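Local coordinates for protein delta-aminolevulinic acid dehydratase (Toxoplasma gondii ME49, PDB 3OBK) that catalyses the condensation of two molecules of 5-aminolevulinic acid to porphobilinogen, an early step of tetrapyrrole biosynthesis, and is held here with that product bound, at residues Pro49-Asp54 with Asp224-His229; Val59-Pro62 with Ser68-Ser71; Met91-Val96 with Ala330-Lys335. All coordinates share one frame; numbering follows the deposited sequence.

Followed from the N terminus, the chain first lays down strand 46-53, half of contact 1, and then folds back on itself in the hairpin of contact 2, which closes a short loop between 59-62 and 68-71. That hairpin is nested inside the much longer loop that contact 1 closes when helix 220-226 arrives over the strand. Contact 3 opens later, at strand 89-95, and closes late in the chain, at strand 328-331 and the start of helix 334-346, so it crosses contact 1 while following contact 2 in series. Strand 46-53 is the common neighbour: in one sheet it borders strands 68-70, 89-95 and 328-331.

Contact 1 (Pro49-Asp54 with Asp224-His229); sequences PLFVHD and DALDSH
Phe51 reaches out from strand 46-53 and lays its ring against the last turn of helix 220-226, where Ala225 and Leu226 receive it. The Ala225 methyl sits over one face: CB lies 3.8 Å from the centroid of the Phe51 ring and 14° off its normal, which meets the geometry of a CH-pi contact. It is displaced toward the rim, its closest ring atom being CE1. Leu226 comes from another direction. Its side chain crosses that of Phe51 at about a right angle, and Leu226 CD1 lies 3.3 Å from Phe51 CD1, and as near to Phe51 CE1, oblique to the ring. With CG anti to the carbonyl carbon and beside the backbone N (chi1 -61°), Phe51 presents one ring face to Ala225 CB.

No hydrogen bond joins the two segments, and they bury 113 Å² in all; Ile61 touches both Phe51 and Ala225 and extends the apolar patch. The helix ends in a Schellman motif, with Asp227 at positive phi as its C-prime residue. Past that end, His229 NE2 donates to Asp224 OD1 at 2.7 Å and 167°, in its own ring plane but on the anti side and well out of the carboxylate plane. Asp224 OD2 bonds to Ser63 OG, and Arg69 takes the Ala225 carbonyl.

The contact packs the helix after strand 206-213 against a strand of the TIM barrel, the Phe51 side chain lying about 6 Å from bound porphobilinogen. Polar bonds hold the helix end alongside, but between the two segments only apolar packing and the CH-pi contact operate.

Contact 2 (Val59-Pro62 with Ser68-Ser71); sequences VPIP and SRLS. With EDO (1,2-ethanediol), chain O.
Val59 and Arg69 face each other as an antiparallel hydrogen-bonded pair, and their backbones use both available bonds. Val59 N donates to Arg69 O at 3.0 Å with a fairly straight angle of 163°. In return Arg69 N donates to Val59 O at 2.7 Å, a short bond but a more bent one, at 147°. The next pair, Pro60 with Ser68, is of the non-hydrogen-bonded kind, and the ring nitrogen of Pro60 has no hydrogen to give. Pro60 CA lies 4.1 Å from Ser68 CA, and Ser68 OG fills the approach at 3.4 Å from Pro60 CA, the torsion placing OG beside its own backbone N (chi1 -79°).

Ser68 N, turned away from the 59-62 segment, is satisfied by O2 of a bound ethanediol at 2.9 Å; the molecule probably comes from the crystallisation liquor and is also hydrogen-bonded to Gly66 O. The Arg69 side chain runs extended from CG to NE and finds its polar partners beyond the hairpin: NE bonds to Ala225 O and NH2 to Asp224 O, carbonyls at the C-terminal end of helix 220-226. Ile61 lies against the backbone of Ser68, Ile61 CD1 being 3.6 Å from Ser68 C. Further backbone bonds join Leu70 to Phe51 and His53, and Ile61 to Gln67. Ser71 N is bonded to Ser58 OG, while Ser71 OG caps the following helix by accepting from Asp74 N.

Two short antiparallel strands joined by a longer loop make this a beta hairpin, set at the surface; its strand 68-70 joins the sheet of the barrel beside strand 46-53.

Contact 3 (Met91-Val96 with Ala330-Lys335); sequences MLFPKV and ATYYAK. With PBG (3-[5-(aminomethyl)-4-(carboxymethyl)-1H-pyrrol-3-yl]propanoic acid), chain L.
Phe93 and Tyr332 meet beside the bound porphobilinogen, Phe93 CE2 standing 4.4 Å from Tyr332 OH, and each touches the product by a different chemistry. Tyr332 OH donates to carboxylate oxygen O3A of porphobilinogen at 2.6 Å, a short bond, and the oxygen lies at the edge of the tyrosine ring, in its plane. Phe93 offers carbon instead: its CE1 lies 3.8 Å from the pyrrole nitrogen NA of porphobilinogen, which approaches the ring obliquely. Ser293 and Lys213 are among other residues hydrogen-bonded to the product. Away from the ligand, Met91 CE reaches Ala330 CB at 4.4 Å, a loose apolar touch, and the two segments bury 92 Å² with no hydrogen bond between them.

The second shell explains how these groups are placed. Tyr332 CG is anti to the carbonyl carbon (chi1 -58°), which swings the ring toward the pocket from the loop after strand 328-331. That loop is a type I turn, with Ala334 N bonded to Thr331 O at 3.0 Å. An ST turn lies within it, where Tyr333 N donates to Thr331 OG1 at 3.1 Å, and Thr331 OG1 is further bonded to His291 ND1. Phe222 meets the Phe93 ring edge-to-face, while backbone bonds tie the strand of Phe93 to Leu50 and Val52.

The geometry thus pairs an aromatic carbon surface beside the pyrrole nitrogen with a hydroxyl at the propionate arm. Tyr290 OH, bonded to Tyr332 OH, probably orients it, and the bond from Tyr332 OH would be expected to stabilise the negative charge of the product's carboxylate.

Contact 1 (Pro49-Asp54 with Asp224-His229)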
# COMPACT_ATOMS: atom_id res chain seq x y z
N PRO A 49 -0.87 5.62 37.92
CA PRO A 49 -0.23 4.50 38.59
C PRO A 49 0.23 4.82 40.01
O PRO A 49 0.89 5.84 40.22
CB PRO A 49 0.98 4.17 37.68
CG PRO A 49 0.96 5.18 36.57
CD PRO A 49 0.11 6.32 37.09
N LEU A 50 -0.12 3.95 40.95
CA LEU A 50 0.15 4.19 42.37
C LEU A 50 0.87 3.02 43.03
O LEU A 50 0.84 1.88 42.54
CB LEU A 50 -1.15 4.45 43.13
CG LEU A 50 -1.97 5.65 42.64
CD1 LEU A 50 -3.37 5.58 43.19
CD2 LEU A 50 -1.25 6.97 43.02
N PHE A 51 1.53 3.35 44.13
CA PHE A 51 2.31 2.41 44.90
C PHE A 51 1.71 2.30 46.27
O PHE A 51 1.43 3.33 46.91
CB PHE A 51 3.73 2.93 45.06
CG PHE A 51 4.44 3.11 43.77
CD1 PHE A 51 5.00 2.03 43.12
CD2 PHE A 51 4.51 4.36 43.19
CE1 PHE A 51 5.65 2.21 41.91
CE2 PHE A 51 5.16 4.53 41.99
CZ PHE A 51 5.72 3.47 41.35
N VAL A 52 1.54 1.06 46.71
CA VAL A 52 1.05 0.77 48.05
C VAL A 52 2.01 -0.14 48.81
O VAL A 52 2.58 -1.06 48.24
CB VAL A 52 -0.34 0.11 48.03
CG1 VAL A 52 -0.34 -1.13 47.19
CG2 VAL A 52 -0.82 -0.18 49.47
N HIS A 53 2.15 0.12 50.11
CA HIS A 53 2.90 -0.77 50.99
C HIS A 53 2.15 -1.08 52.28
O HIS A 53 1.18 -0.41 52.62
CB HIS A 53 4.31 -0.22 51.27
CG HIS A 53 4.35 1.04 52.10
ND1 HIS A 53 5.54 1.57 52.57
CD2 HIS A 53 3.38 1.86 52.55
CE1 HIS A 53 5.29 2.65 53.28
NE2 HIS A 53 3.99 2.86 53.28
N ASP A 54 2.59 -2.10 52.99
CA ASP A 54 1.90 -2.55 54.20
C ASP A 54 2.52 -1.90 55.42
O ASP A 54 3.11 -2.57 56.25
CB ASP A 54 2.01 -4.08 54.31
CG ASP A 54 0.76 -4.72 54.85
OD1 ASP A 54 -0.09 -4.03 55.47
OD2 ASP A 54 0.61 -5.93 54.62
N ASP A 224 13.32 2.11 42.68
CA ASP A 224 13.51 2.65 44.02
C ASP A 224 12.21 2.50 44.79
O ASP A 224 12.23 2.10 45.96
CB ASP A 224 13.93 4.12 43.99
CG ASP A 224 15.28 4.35 43.31
OD1 ASP A 224 16.11 3.41 43.26
OD2 ASP A 224 15.53 5.50 42.84
N ALA A 225 11.08 2.80 44.14
CA ALA A 225 9.76 2.75 44.80
C ALA A 225 9.43 1.37 45.37
O ALA A 225 8.96 1.26 46.52
CB ALA A 225 8.66 3.21 43.87
N LEU A 226 9.70 0.33 44.57
CA LEU A 226 9.47 -1.06 45.01
C LEU A 226 10.65 -1.75 45.69
O LEU A 226 10.52 -2.87 46.20
CB LEU A 226 9.06 -1.90 43.81
CG LEU A 226 7.61 -1.82 43.39
CD1 LEU A 226 7.19 -0.38 43.27
CD2 LEU A 226 7.37 -2.61 42.08
N ASP A 227 11.81 -1.09 45.68
CA ASP A 227 13.07 -1.67 46.16
C ASP A 227 13.35 -2.98 45.42
O ASP A 227 13.50 -4.03 46.02
CB ASP A 227 13.06 -1.85 47.68
CG ASP A 227 14.43 -2.14 48.26
OD1 ASP A 227 15.46 -1.70 47.71
OD2 ASP A 227 14.48 -2.84 49.28
N SER A 228 13.41 -2.90 44.10
CA SER A 228 13.35 -4.10 43.28
C SER A 228 14.43 -4.09 42.21
O SER A 228 14.31 -4.76 41.19
CB SER A 228 11.93 -4.28 42.70
OG SER A 228 11.57 -3.18 41.90
N HIS A 229 15.49 -3.35 42.48
CA HIS A 229 16.67 -3.38 41.65
C HIS A 229 17.24 -4.78 41.52
O HIS A 229 17.27 -5.54 42.49
CB HIS A 229 17.71 -2.43 42.21
CG HIS A 229 17.38 -0.99 41.98
ND1 HIS A 229 17.56 -0.38 40.75
CD2 HIS A 229 16.87 -0.04 42.80
CE1 HIS A 229 17.19 0.88 40.83
NE2 HIS A 229 16.77 1.12 42.07

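Contact 2 (Val59-Pro62 with Ser68-Ser71)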
# COMPACT_ATOMS: atom_id res chain seq x y z
N VAL A 59 5.20 7.17 52.78
CA VAL A 59 6.61 7.54 52.71
C VAL A 59 6.89 8.03 51.29
O VAL A 59 6.64 7.30 50.32
CB VAL A 59 7.52 6.31 53.02
CG1 VAL A 59 8.98 6.55 52.54
CG2 VAL A 59 7.49 6.01 54.51
N PRO A 60 7.43 9.25 51.16
CA PRO A 60 7.76 9.75 49.85
C PRO A 60 8.83 8.91 49.16
O PRO A 60 9.71 8.32 49.83
CB PRO A 60 8.32 11.15 50.14
CG PRO A 60 7.83 11.50 51.49
CD PRO A 60 7.80 10.20 52.22
N ILE A 61 8.72 8.84 47.83
CA ILE A 61 9.73 8.27 46.94
C ILE A 61 10.66 9.41 46.47
O ILE A 61 10.29 10.27 45.67
CB ILE A 61 9.08 7.60 45.73
CG1 ILE A 61 8.09 6.53 46.21
CG2 ILE A 61 10.13 7.04 44.81
CD1 ILE A 61 7.03 6.15 45.13
N PRO A 62 11.85 9.44 47.02
CA PRO A 62 12.63 10.64 46.73
C PRO A 62 12.93 10.84 45.25
O PRO A 62 12.94 11.98 44.80
CB PRO A 62 13.93 10.42 47.52
CG PRO A 62 13.56 9.47 48.61
CD PRO A 62 12.48 8.58 48.04
N SER A 68 4.39 8.80 46.39
CA SER A 68 4.74 8.17 47.64
C SER A 68 4.48 6.67 47.62
O SER A 68 3.68 6.18 46.81
CB SER A 68 3.92 8.78 48.77
OG SER A 68 4.44 10.04 49.19
N ARG A 69 5.14 5.96 48.54
CA ARG A 69 4.67 4.63 48.92
C ARG A 69 3.49 4.85 49.83
O ARG A 69 3.66 5.29 50.96
CB ARG A 69 5.72 3.82 49.65
CG ARG A 69 6.93 3.51 48.84
CD ARG A 69 7.84 2.64 49.62
NE ARG A 69 9.07 2.32 48.91
CZ ARG A 69 10.24 2.03 49.50
NH1 ARG A 69 10.36 2.02 50.81
NH2 ARG A 69 11.31 1.76 48.75
N LEU A 70 2.29 4.52 49.36
CA LEU A 70 1.07 4.82 50.10
C LEU A 70 0.66 3.69 51.05
O LEU A 70 0.74 2.51 50.73
CB LEU A 70 -0.07 5.15 49.14
CG LEU A 70 0.16 6.35 48.23
CD1 LEU A 70 -0.80 6.35 47.05
CD2 LEU A 70 0.08 7.67 48.98
N SER A 71 0.22 4.09 52.23
CA SER A 71 -0.49 3.19 53.10
C SER A 71 -1.82 2.83 52.47
O SER A 71 -2.36 3.56 51.66
CB SER A 71 -0.77 3.87 54.44
OG SER A 71 -1.83 4.81 54.34
C1 EDO O . 0.54 11.04 46.41
O1 EDO O . 1.73 11.59 47.02
C2 EDO O . 0.84 10.03 45.29
O2 EDO O . 1.53 8.85 45.75

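Contact 3 (Met91-Val96 with Ala330-Lys335)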
# COMPACT_ATOMS: atom_id res chain seq x y z
N MET A 91 -3.65 1.96 38.18
CA MET A 91 -2.78 0.81 38.06
C MET A 91 -2.11 0.72 39.43
O MET A 91 -1.71 1.74 39.98
CB MET A 91 -1.81 1.12 36.91
CG MET A 91 -1.03 0.00 36.27
SD MET A 91 -0.11 0.63 34.79
CE MET A 91 -1.18 0.25 33.40
N LEU A 92 -2.00 -0.48 40.00
CA LEU A 92 -1.47 -0.66 41.36
C LEU A 92 -0.24 -1.54 41.46
O LEU A 92 -0.22 -2.68 41.00
CB LEU A 92 -2.53 -1.28 42.28
CG LEU A 92 -3.95 -0.75 42.23
CD1 LEU A 92 -4.74 -1.60 43.20
CD2 LEU A 92 -4.03 0.73 42.59
N PHE A 93 0.78 -1.02 42.11
CA PHE A 93 2.01 -1.74 42.30
C PHE A 93 2.26 -1.90 43.80
O PHE A 93 2.06 -0.96 44.56
CB PHE A 93 3.14 -0.93 41.68
CG PHE A 93 3.03 -0.73 40.20
CD1 PHE A 93 3.40 -1.74 39.32
CD2 PHE A 93 2.65 0.48 39.69
CE1 PHE A 93 3.34 -1.53 37.96
CE2 PHE A 93 2.61 0.70 38.34
CZ PHE A 93 2.94 -0.28 37.47
N PRO A 94 2.65 -3.09 44.25
CA PRO A 94 2.97 -3.30 45.66
C PRO A 94 4.46 -3.24 45.98
O PRO A 94 5.26 -3.88 45.33
CB PRO A 94 2.47 -4.71 45.91
CG PRO A 94 2.67 -5.40 44.62
CD PRO A 94 2.57 -4.36 43.52
N LYS A 95 4.82 -2.44 46.99
CA LYS A 95 6.13 -2.56 47.64
C LYS A 95 5.97 -3.66 48.69
O LYS A 95 5.29 -3.47 49.68
CB LYS A 95 6.59 -1.20 48.22
CG LYS A 95 7.38 -1.20 49.54
CD LYS A 95 8.72 -1.92 49.49
CE LYS A 95 9.66 -1.50 50.68
NZ LYS A 95 9.13 -1.71 52.10
N VAL A 96 6.59 -4.80 48.44
CA VAL A 96 6.49 -5.98 49.30
C VAL A 96 7.63 -5.99 50.31
O VAL A 96 8.75 -5.56 50.02
CB VAL A 96 6.53 -7.27 48.41
CG1 VAL A 96 6.64 -8.54 49.22
CG2 VAL A 96 5.32 -7.31 47.44
N ALA A 330 -0.59 5.89 30.55
CA ALA A 330 -0.34 5.68 31.97
C ALA A 330 0.67 6.75 32.40
O ALA A 330 1.75 6.83 31.81
CB ALA A 330 0.19 4.28 32.24
N THR A 331 0.35 7.59 33.37
CA THR A 331 1.30 8.65 33.74
C THR A 331 1.17 9.05 35.18
O THR A 331 0.07 9.20 35.65
CB THR A 331 1.17 9.91 32.82
OG1 THR A 331 2.00 10.97 33.32
CG2 THR A 331 -0.27 10.37 32.74
N TYR A 332 2.30 9.25 35.86
CA TYR A 332 2.30 9.67 37.27
C TYR A 332 1.78 11.12 37.39
O TYR A 332 1.42 11.55 38.49
CB TYR A 332 3.68 9.47 37.91
CG TYR A 332 4.13 8.03 37.83
CD1 TYR A 332 3.61 7.09 38.69
CD2 TYR A 332 5.01 7.61 36.85
CE1 TYR A 332 4.00 5.78 38.61
CE2 TYR A 332 5.41 6.31 36.75
CZ TYR A 332 4.90 5.38 37.63
OH TYR A 332 5.28 4.05 37.53
N TYR A 333 1.70 11.84 36.27
CA TYR A 333 1.04 13.16 36.24
C TYR A 333 -0.49 13.12 36.00
O TYR A 333 -1.10 14.16 35.79
CB TYR A 333 1.66 14.05 35.15
CG TYR A 333 2.87 14.81 35.59
CD1 TYR A 333 2.77 15.87 36.48
CD2 TYR A 333 4.11 14.50 35.10
CE1 TYR A 333 3.91 16.58 36.87
CE2 TYR A 333 5.25 15.20 35.49
CZ TYR A 333 5.15 16.23 36.37
OH TYR A 333 6.30 16.90 36.72
N ALA A 334 -1.10 11.95 36.03
CA ALA A 334 -2.50 11.82 35.63
C ALA A 334 -3.38 12.67 36.50
O ALA A 334 -4.16 13.48 36.00
CB ALA A 334 -2.94 10.40 35.69
N LYS A 335 -3.24 12.54 37.81
CA LYS A 335 -4.07 13.34 38.71
C LYS A 335 -3.82 14.81 38.49
O LYS A 335 -4.74 15.63 38.45
CB LYS A 335 -3.81 12.97 40.17
CG LYS A 335 -4.70 13.76 41.14
CD LYS A 335 -4.37 13.47 42.60
CE LYS A 335 -3.21 14.33 43.16
NZ LYS A 335 -2.71 13.88 44.51
CHA PBG L . 7.85 -4.62 36.41
C1A PBG L . 7.57 -3.19 36.08
C2A PBG L . 8.52 -2.20 35.86
C3A PBG L . 7.80 -1.05 35.58
C4A PBG L . 6.46 -1.40 35.54
NA PBG L . 6.35 -2.69 35.87
C5A PBG L . 10.01 -2.25 36.07
C6A PBG L . 10.78 -3.08 35.14
O1A PBG L . 10.14 -3.95 34.49
O2A PBG L . 12.03 -2.97 35.09
C7A PBG L . 8.39 0.29 35.36
C8A PBG L . 7.45 1.44 35.36
C9A PBG L . 8.02 2.80 35.45
O3A PBG L . 7.29 3.69 35.87
O4A PBG L . 9.24 3.04 35.41
N1 PBG L . 7.49 -5.62 35.46